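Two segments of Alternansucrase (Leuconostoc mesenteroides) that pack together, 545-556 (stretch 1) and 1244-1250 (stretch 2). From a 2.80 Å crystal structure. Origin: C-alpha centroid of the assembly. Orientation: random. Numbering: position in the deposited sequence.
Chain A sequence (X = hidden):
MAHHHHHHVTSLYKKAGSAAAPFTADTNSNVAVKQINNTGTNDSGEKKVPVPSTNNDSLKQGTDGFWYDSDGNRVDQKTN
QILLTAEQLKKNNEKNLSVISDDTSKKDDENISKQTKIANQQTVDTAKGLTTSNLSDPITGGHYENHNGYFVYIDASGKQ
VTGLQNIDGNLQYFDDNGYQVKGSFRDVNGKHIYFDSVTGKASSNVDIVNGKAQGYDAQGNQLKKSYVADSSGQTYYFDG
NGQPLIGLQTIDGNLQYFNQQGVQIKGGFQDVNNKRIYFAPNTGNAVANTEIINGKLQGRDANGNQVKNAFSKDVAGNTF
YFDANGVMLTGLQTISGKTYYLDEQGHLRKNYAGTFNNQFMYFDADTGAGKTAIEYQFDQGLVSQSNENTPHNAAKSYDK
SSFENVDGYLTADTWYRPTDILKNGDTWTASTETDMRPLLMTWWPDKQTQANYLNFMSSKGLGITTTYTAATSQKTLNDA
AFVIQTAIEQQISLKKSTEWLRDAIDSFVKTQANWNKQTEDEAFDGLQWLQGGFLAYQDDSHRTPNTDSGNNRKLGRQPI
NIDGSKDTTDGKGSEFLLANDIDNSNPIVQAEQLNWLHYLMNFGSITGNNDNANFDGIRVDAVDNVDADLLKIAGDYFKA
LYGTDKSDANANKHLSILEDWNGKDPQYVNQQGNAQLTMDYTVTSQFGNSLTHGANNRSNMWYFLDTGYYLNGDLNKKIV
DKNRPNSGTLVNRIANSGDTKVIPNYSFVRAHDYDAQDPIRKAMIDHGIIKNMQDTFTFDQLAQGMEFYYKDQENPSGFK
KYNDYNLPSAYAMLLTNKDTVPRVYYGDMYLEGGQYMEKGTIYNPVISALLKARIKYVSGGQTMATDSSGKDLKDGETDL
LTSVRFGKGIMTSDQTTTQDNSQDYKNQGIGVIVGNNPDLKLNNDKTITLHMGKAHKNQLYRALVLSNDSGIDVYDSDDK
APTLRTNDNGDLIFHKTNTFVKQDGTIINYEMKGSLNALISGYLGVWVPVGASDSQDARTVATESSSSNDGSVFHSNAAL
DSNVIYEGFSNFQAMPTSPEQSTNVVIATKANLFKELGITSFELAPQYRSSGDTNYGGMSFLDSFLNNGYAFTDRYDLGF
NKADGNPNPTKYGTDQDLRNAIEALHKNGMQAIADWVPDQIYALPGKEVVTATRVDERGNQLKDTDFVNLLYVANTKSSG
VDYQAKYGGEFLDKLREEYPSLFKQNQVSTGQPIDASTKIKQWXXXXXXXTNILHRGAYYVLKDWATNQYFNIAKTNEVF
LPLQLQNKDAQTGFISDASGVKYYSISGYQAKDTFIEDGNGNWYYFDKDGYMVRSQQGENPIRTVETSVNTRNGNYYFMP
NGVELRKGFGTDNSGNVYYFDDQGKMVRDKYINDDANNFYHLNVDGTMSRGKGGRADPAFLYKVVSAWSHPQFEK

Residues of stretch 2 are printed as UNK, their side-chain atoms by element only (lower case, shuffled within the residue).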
# COMPACT_ATOMS: atom_id res chain seq x y z
N PRO A 545 -7.02 -29.14 12.57
CA PRO A 545 -6.72 -30.08 11.49
C PRO A 545 -7.50 -29.81 10.17
O PRO A 545 -7.00 -30.16 9.11
CB PRO A 545 -7.09 -31.43 12.10
CG PRO A 545 -8.15 -31.12 13.09
CD PRO A 545 -7.85 -29.75 13.63
N ASN A 546 -8.70 -29.23 10.23
CA ASN A 546 -9.47 -28.92 9.01
C ASN A 546 -8.74 -27.95 8.10
O ASN A 546 -8.94 -27.92 6.89
CB ASN A 546 -10.84 -28.30 9.36
CG ASN A 546 -11.68 -29.20 10.25
OD1 ASN A 546 -11.37 -30.37 10.44
ND2 ASN A 546 -12.76 -28.66 10.76
N THR A 547 -7.89 -27.15 8.72
CA THR A 547 -7.16 -26.07 8.11
C THR A 547 -5.76 -26.47 7.67
O THR A 547 -5.04 -25.68 7.07
CB THR A 547 -7.10 -24.94 9.13
OG1 THR A 547 -8.41 -24.33 9.17
CG2 THR A 547 -6.03 -23.91 8.80
N ASP A 548 -5.38 -27.71 7.92
CA ASP A 548 -4.04 -28.19 7.62
C ASP A 548 -3.95 -28.34 6.10
O ASP A 548 -4.88 -28.84 5.47
CB ASP A 548 -3.80 -29.52 8.35
CG ASP A 548 -2.38 -29.99 8.30
OD1 ASP A 548 -1.82 -30.09 7.21
OD2 ASP A 548 -1.82 -30.31 9.36
N SER A 549 -2.84 -27.90 5.51
CA SER A 549 -2.67 -27.95 4.06
C SER A 549 -1.92 -29.18 3.53
O SER A 549 -1.67 -29.28 2.34
CB SER A 549 -1.93 -26.70 3.61
OG SER A 549 -0.52 -26.85 3.76
N GLY A 550 -1.52 -30.09 4.40
CA GLY A 550 -0.80 -31.28 3.99
C GLY A 550 0.60 -30.97 3.52
O GLY A 550 1.05 -31.54 2.52
N ASN A 551 1.29 -30.10 4.25
CA ASN A 551 2.66 -29.65 3.97
C ASN A 551 2.83 -28.98 2.61
O ASN A 551 3.78 -29.25 1.88
CB ASN A 551 3.67 -30.78 4.18
CG ASN A 551 5.09 -30.24 4.41
OD1 ASN A 551 5.28 -29.14 4.94
ND2 ASN A 551 6.10 -31.01 3.99
N ASN A 552 1.90 -28.09 2.30
CA ASN A 552 1.98 -27.27 1.12
C ASN A 552 2.30 -25.86 1.62
O ASN A 552 3.19 -25.70 2.45
CB ASN A 552 0.67 -27.35 0.35
CG ASN A 552 0.50 -28.69 -0.33
OD1 ASN A 552 1.26 -29.04 -1.22
ND2 ASN A 552 -0.49 -29.45 0.08
N ARG A 553 1.61 -24.85 1.11
CA ARG A 553 1.87 -23.46 1.48
C ARG A 553 3.34 -23.03 1.37
O ARG A 553 3.88 -22.44 2.30
CB ARG A 553 1.36 -23.18 2.90
CG ARG A 553 -0.13 -23.38 3.07
CD ARG A 553 -0.51 -23.20 4.51
NE ARG A 553 -1.95 -23.16 4.70
CZ ARG A 553 -2.61 -23.79 5.67
NH1 ARG A 553 -1.96 -24.51 6.57
NH2 ARG A 553 -3.93 -23.68 5.74
N LYS A 554 3.98 -23.29 0.23
CA LYS A 554 5.28 -22.69 -0.09
C LYS A 554 5.05 -21.27 -0.54
O LYS A 554 4.39 -21.02 -1.54
CB LYS A 554 5.99 -23.44 -1.21
CG LYS A 554 6.26 -24.90 -0.87
CD LYS A 554 6.35 -25.74 -2.12
CE LYS A 554 6.37 -27.24 -1.81
NZ LYS A 554 7.77 -27.69 -1.66
N LEU A 555 5.60 -20.34 0.22
CA LEU A 555 5.37 -18.93 -0.01
C LEU A 555 6.47 -18.30 -0.83
O LEU A 555 7.64 -18.68 -0.71
CB LEU A 555 5.29 -18.24 1.32
CG LEU A 555 4.23 -18.77 2.30
CD1 LEU A 555 4.17 -17.93 3.58
CD2 LEU A 555 2.85 -18.85 1.70
N GLY A 556 6.09 -17.39 -1.72
CA GLY A 556 7.07 -16.56 -2.44
C GLY A 556 7.79 -17.29 -3.54
O GLY A 556 8.93 -16.96 -3.84
N UNK A 1244 -11.93 -23.52 1.06
CA UNK A 1244 -11.81 -23.50 2.51
C UNK A 1244 -10.35 -23.21 2.86
O UNK A 1244 -9.50 -23.18 1.99
c UNK A 1244 -12.28 -24.81 3.09
o UNK A 1244 -11.45 -25.86 2.67
N UNK A 1245 -10.08 -22.98 4.14
CA UNK A 1245 -8.79 -22.48 4.60
C UNK A 1245 -7.62 -23.35 4.19
O UNK A 1245 -6.53 -22.84 3.95
c UNK A 1245 -8.80 -22.33 6.12
N UNK A 1246 -7.83 -24.66 4.09
CA UNK A 1246 -6.73 -25.55 3.76
C UNK A 1246 -6.10 -25.26 2.39
O UNK A 1246 -4.97 -25.64 2.14
c UNK A 1246 -8.26 -27.49 2.95
c UNK A 1246 -7.15 -27.02 3.88
c UNK A 1246 -8.49 -28.98 3.14
n UNK A 1246 -10.04 -30.87 2.80
c UNK A 1246 -9.76 -29.45 2.45
N UNK A 1247 -6.84 -24.59 1.51
CA UNK A 1247 -6.34 -24.20 0.21
C UNK A 1247 -5.81 -22.76 0.17
O UNK A 1247 -5.46 -22.25 -0.90
c UNK A 1247 -9.59 -27.53 -1.16
c UNK A 1247 -7.86 -25.85 -1.01
c UNK A 1247 -7.30 -28.17 -1.40
c UNK A 1247 -7.43 -24.40 -0.84
c UNK A 1247 -9.20 -26.21 -0.99
o UNK A 1247 -8.97 -29.84 -1.53
c UNK A 1247 -8.63 -28.51 -1.36
c UNK A 1247 -6.92 -26.85 -1.23
N UNK A 1248 -5.68 -22.14 1.33
CA UNK A 1248 -5.27 -20.73 1.41
C UNK A 1248 -3.95 -20.57 2.15
O UNK A 1248 -3.66 -21.31 3.07
c UNK A 1248 -9.40 -19.59 -0.61
c UNK A 1248 -7.73 -19.95 1.52
c UNK A 1248 -6.34 -19.91 2.15
s UNK A 1248 -7.85 -19.00 0.01
N UNK A 1249 -3.17 -19.58 1.74
CA UNK A 1249 -1.96 -19.20 2.45
C UNK A 1249 -2.27 -18.28 3.61
O UNK A 1249 -1.58 -18.31 4.63
c UNK A 1249 -1.00 -18.48 1.51
o UNK A 1249 -0.27 -20.61 0.69
n UNK A 1249 -0.03 -18.85 -0.68
c UNK A 1249 -0.39 -19.41 0.47
N UNK A 1250 -3.29 -17.45 3.47
CA UNK A 1250 -3.62 -16.54 4.55
C UNK A 1250 -4.67 -15.53 4.17
O UNK A 1250 -5.47 -15.76 3.26
O HOH W 1 -10.07 -25.75 5.38
O HOH W 2 1.55 -20.84 -2.07

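Position 1244 carries one carbon followed by one oxygen, a short hydroxymethyl group that reaches stretch 1 through water 1: the water accepts from this oxygen and donates to N546 O (2.9 Å). The residue is serine. S1244 OG lies 3.0 Å from the oxygen of water 1 and 5.3 Å from N546 O, and a small hydroxyl suits this bridging role.

Position 1245 has a single side-chain carbon. The CA-to-CB bond points toward stretch 1, and CB lies 3.7 Å from T547 OG1. This is alanine; one methyl fits this buried site, where the two backbones run close together.

At position 1246 four carbons follow in an unbranched row and end in nitrogen. The first carbon sits 3.3 Å from D548 O and 3.6 Å from N546 O, while the extended chain carries its end away from the contact. This is lysine. The aliphatic base covers the backbone of stretch 1, and the charge need not be buried in it. K1246 N also donates to water 1, at 2.8 Å from its oxygen.

Position 1247 shows one carbon and then a six-membered carbon ring bearing an oxygen. Its CA-to-CB bond points away, and the side chain makes no contact with stretch 1. This is tyrosine, its bulk accommodated away from this contact.

The side chain at 1248 is unbranched, with two carbons, sulfur and a last carbon. It too starts away from stretch 1, leaving the backbone to make the contact. This is methionine, whose flexible apolar chain is buried while its carbonyl serves R553: R553 NE donates to M1248 O at 3.0 Å, nearly linearly.

Position 1249 bears two carbons, the second carrying one oxygen and one nitrogen. The end of the side chain comes nearer to stretch 1, its oxygen 3.7 Å from R553 CG and its second carbon 3.5 Å from L555 CD2. This planar amide is asparagine. N1249 ND2 donates to water 2 (2.9 Å), which in turn donates to K554 O (2.9 Å).

Position 1250 has no side-chain atoms and makes no contact with stretch 1. It is glycine, which, lacking CB, easily adopts the extended phi/psi of 171/-157.

The contact centres on R553. Besides its bond to M1248 O, R553 NH2 donates to A1245 O at 3.3 Å, and both carbonyls lie at the guanidinium edge, where N-H groups point. R553 NH2 also donates to T547 O at 2.6 Å, so the guanidinium links backbone carbonyls of both stretches. Around this link, A1245 packs on T547, K1246 on carbonyl oxygens, and N1249 on the arginine's aliphatic stem and L555.

Stretch 2 (1244-1250) SAKYMNG
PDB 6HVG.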